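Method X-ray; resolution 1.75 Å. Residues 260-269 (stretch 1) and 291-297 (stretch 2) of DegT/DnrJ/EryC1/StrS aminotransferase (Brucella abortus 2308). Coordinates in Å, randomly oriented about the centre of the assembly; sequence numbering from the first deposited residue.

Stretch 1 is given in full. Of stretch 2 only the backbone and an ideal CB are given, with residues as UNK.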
# COMPACT_ATOMS: atom_id res chain seq x y z
N LEU A 260 21.70 4.47 12.23
CA LEU A 260 20.65 4.29 13.24
C LEU A 260 21.22 4.03 14.63
O LEU A 260 20.78 4.62 15.62
CB LEU A 260 19.70 3.15 12.82
CG LEU A 260 18.55 2.81 13.77
CD1 LEU A 260 17.63 4.01 13.94
CD2 LEU A 260 17.78 1.62 13.24
N GLU A 261 22.21 3.16 14.74
CA GLU A 261 22.73 2.85 16.07
C GLU A 261 23.33 4.06 16.76
O GLU A 261 23.08 4.26 17.91
CB GLU A 261 23.74 1.68 16.03
CG GLU A 261 24.25 1.27 17.39
CD GLU A 261 23.24 0.61 18.31
OE1 GLU A 261 22.11 0.31 17.89
OE2 GLU A 261 23.57 0.40 19.50
N ASP A 262 24.07 4.91 16.03
CA ASP A 262 24.63 6.12 16.64
C ASP A 262 23.49 7.10 17.04
O ASP A 262 23.50 7.72 18.11
CB ASP A 262 25.62 6.79 15.69
CG ASP A 262 26.32 7.93 16.30
OD1 ASP A 262 27.25 7.70 17.10
OD2 ASP A 262 25.99 9.08 15.97
N GLU A 263 22.49 7.21 16.16
CA GLU A 263 21.30 7.99 16.47
C GLU A 263 20.55 7.50 17.72
O GLU A 263 19.98 8.31 18.44
CB GLU A 263 20.32 7.96 15.29
CG GLU A 263 20.77 8.83 14.14
CD GLU A 263 19.79 8.86 12.99
OE1 GLU A 263 18.93 7.94 12.89
OE2 GLU A 263 19.81 9.83 12.20
N MET A 264 20.49 6.18 17.91
CA MET A 264 19.92 5.60 19.16
C MET A 264 20.72 5.99 20.41
O MET A 264 20.14 6.31 21.46
CB MET A 264 19.79 4.08 19.05
CG MET A 264 18.65 3.70 18.12
SD MET A 264 17.04 4.16 18.80
CE MET A 264 16.14 4.74 17.38
N GLU A 265 22.04 6.04 20.28
CA GLU A 265 22.84 6.55 21.40
C GLU A 265 22.47 7.99 21.70
O GLU A 265 22.35 8.39 22.88
CB GLU A 265 24.35 6.39 21.13
CG GLU A 265 24.74 4.92 20.95
CD GLU A 265 26.16 4.73 20.41
OE1 GLU A 265 26.88 5.73 20.21
OE2 GLU A 265 26.55 3.55 20.19
N ALA A 266 22.32 8.79 20.65
CA ALA A 266 21.98 10.18 20.79
C ALA A 266 20.62 10.36 21.43
O ALA A 266 20.45 11.16 22.33
CB ALA A 266 22.02 10.90 19.44
N ARG A 267 19.64 9.60 20.96
CA ARG A 267 18.29 9.69 21.52
C ARG A 267 18.30 9.36 23.02
O ARG A 267 17.70 10.07 23.81
CB ARG A 267 17.35 8.77 20.77
CG ARG A 267 17.03 9.17 19.34
CD ARG A 267 16.39 8.03 18.52
NE ARG A 267 15.98 8.48 17.19
CZ ARG A 267 14.86 9.16 16.92
NH1 ARG A 267 13.96 9.41 17.86
NH2 ARG A 267 14.61 9.58 15.69
N ASP A 268 19.04 8.32 23.40
CA ASP A 268 19.12 7.90 24.80
C ASP A 268 19.69 9.03 25.64
O ASP A 268 19.17 9.37 26.73
CB ASP A 268 20.00 6.65 24.93
CG ASP A 268 20.04 6.11 26.34
OD1 ASP A 268 19.06 5.45 26.74
OD2 ASP A 268 21.04 6.37 27.04
N ARG A 269 20.76 9.64 25.12
CA ARG A 269 21.43 10.77 25.81
C ARG A 269 20.48 11.96 25.99
O ARG A 269 20.34 12.51 27.06
CB ARG A 269 22.70 11.18 25.06
CG ARG A 269 23.24 12.53 25.44
CD ARG A 269 24.48 12.85 24.61
NE ARG A 269 24.24 12.92 23.16
CZ ARG A 269 23.65 13.93 22.54
NH1 ARG A 269 23.15 14.95 23.20
NH2 ARG A 269 23.53 13.88 21.23
N UNK A 291 16.32 -1.47 29.47
CA UNK A 291 15.66 -1.00 28.26
C UNK A 291 16.40 0.13 27.60
O UNK A 291 16.98 0.99 28.27
CB UNK A 291 14.23 -0.56 28.58
N UNK A 292 16.34 0.12 26.28
CA UNK A 292 16.57 1.30 25.46
C UNK A 292 15.31 1.54 24.65
O UNK A 292 14.78 0.61 24.03
CB UNK A 292 17.79 1.13 24.56
N UNK A 293 14.77 2.76 24.73
CA UNK A 293 13.63 3.14 23.89
C UNK A 293 14.13 3.71 22.55
O UNK A 293 15.21 4.33 22.48
CB UNK A 293 12.75 4.16 24.61
N UNK A 294 13.36 3.49 21.48
CA UNK A 294 13.62 4.18 20.24
C UNK A 294 13.26 5.67 20.33
O UNK A 294 13.69 6.43 19.48
CB UNK A 294 12.84 3.51 19.10
N UNK A 295 12.52 6.09 21.38
CA UNK A 295 12.11 7.52 21.50
C UNK A 295 11.52 8.06 20.22
O UNK A 295 11.86 9.16 19.79
CB UNK A 295 13.30 8.39 21.90
N UNK A 296 10.60 7.32 19.62
CA UNK A 296 9.82 7.88 18.54
C UNK A 296 9.18 9.18 18.96
O UNK A 296 9.05 10.11 18.15
CB UNK A 296 8.75 6.89 18.07
N UNK A 297 8.76 9.26 20.23
CA UNK A 297 8.31 10.50 20.85
C UNK A 297 8.85 10.55 22.28
O UNK A 297 9.03 9.49 22.93
CB UNK A 297 6.78 10.60 20.83

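Stretch 1 is a helix throughout, and Glu261, Met264, Arg267 and Asp268 line the side that meets the second stretch.

Position 291 starts a short extended segment (phi/psi -112/145). Its CB points sideways with nothing of the helix within 5.5 Å, so stretch 1 scarcely constrains the choice; polar or apolar would do. It is Asn291, whose end leads away. Asn291 O takes a hydrogen bond of 3.2 Å from water 4, which also donates to Asp268 OD1 at 2.7 Å.

Position 292 is extended too, but its CB points toward the helix and lies 5.0 Å from Asp268 OD1. About two turns earlier in the helix sits Glu261, a second carboxylate, with the CB of Met264 between. Two acids favour a basic residue: lysine could reach one of them, while a long donor with two parallel N-H groups could grip a carboxylate at both oxygens. The residue is Arg292. With chi1 and chi2 both t, it passes the nearer acid, Arg292 CG coming 4.3 Å from Asp268 OD1, and pairs with Glu261. Arg292 NH1 donates to Glu261 OE2 at 2.8 Å, nearly straight at 176°, and Arg292 NH2 to Glu261 OE1 at 2.9 Å, making a two-pronged salt bridge at the guanidinium edge. One face is left for Met264, whose CB lies 3.6 Å from Arg292 CZ.

At 293 the CB points sideways and finds no partner, so a small or polar residue is reasonable. Ser293 turns its hydroxyl to its own loop: Ser293 OG accepts from the backbone N of 295 at 2.9 Å. Water 1 bridges Ser293 O (2.7 Å) and Met264 O (2.8 Å).

Position 294 has its CB 3.9 Å from Met264 CE, a close apolar neighbour; a small apolar side chain fits. Ala294 supplies just that methyl contact, and Ala294 O lies 3.3 Å from Arg267 CD.

Position 295 has positive phi (48/48), where glycine or asparagine might be guessed, but its CB points toward the helix, 4.2 Å from Arg267 NH1. A large side chain could reach past Arg267 towards Asp268. Trp295 does so: Trp295 CD1 is 4.1 Å from Arg267 CB, and water 3 accepts from Trp295 NE1 at 2.8 Å and also lies 2.8 Å from Asp268 OD1, linking the two.

Positions 296 and 297 point away, and almost any residue would suit them as far as stretch 1 is concerned. They are Ala296, where water 2 links Ala296 O (2.9 Å) to Arg267 NH1 (3.0 Å), and Gln297, which makes no contact with stretch 1.

Stretch 2 (291-297) NRSAWAQ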
# COMPACT_ATOMS: atom_id res chain seq x y z
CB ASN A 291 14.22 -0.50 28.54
CG ASN A 291 13.24 -1.66 28.76
OD1 ASN A 291 12.45 -2.03 27.89
ND2 ASN A 291 13.32 -2.26 29.92
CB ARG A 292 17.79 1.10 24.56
CG ARG A 292 18.18 2.37 23.81
CD ARG A 292 19.43 2.16 22.94
NE ARG A 292 19.21 1.41 21.71
CZ ARG A 292 20.19 0.99 20.89
NH1 ARG A 292 21.46 1.25 21.17
NH2 ARG A 292 19.90 0.31 19.78
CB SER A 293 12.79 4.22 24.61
OG SER A 293 11.74 4.64 23.74
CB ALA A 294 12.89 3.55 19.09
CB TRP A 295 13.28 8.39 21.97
CG TRP A 295 13.74 7.98 23.36
CD1 TRP A 295 14.90 7.34 23.68
CD2 TRP A 295 13.02 8.13 24.56
NE1 TRP A 295 14.96 7.10 25.03
CE2 TRP A 295 13.80 7.58 25.59
CE3 TRP A 295 11.80 8.73 24.89
CZ2 TRP A 295 13.39 7.58 26.92
CZ3 TRP A 295 11.38 8.69 26.23
CH2 TRP A 295 12.18 8.14 27.22
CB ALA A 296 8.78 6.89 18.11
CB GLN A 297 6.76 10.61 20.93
CG GLN A 297 6.08 10.40 19.58
CD GLN A 297 6.31 11.49 18.58
OE1 GLN A 297 6.72 12.59 18.94
NE2 GLN A 297 6.00 11.20 17.28
O HOH W 1 17.68 5.44 22.57
O HOH W 2 11.58 11.11 17.26
O HOH W 3 16.75 5.00 25.31
O HOH W 4 19.38 3.05 28.00
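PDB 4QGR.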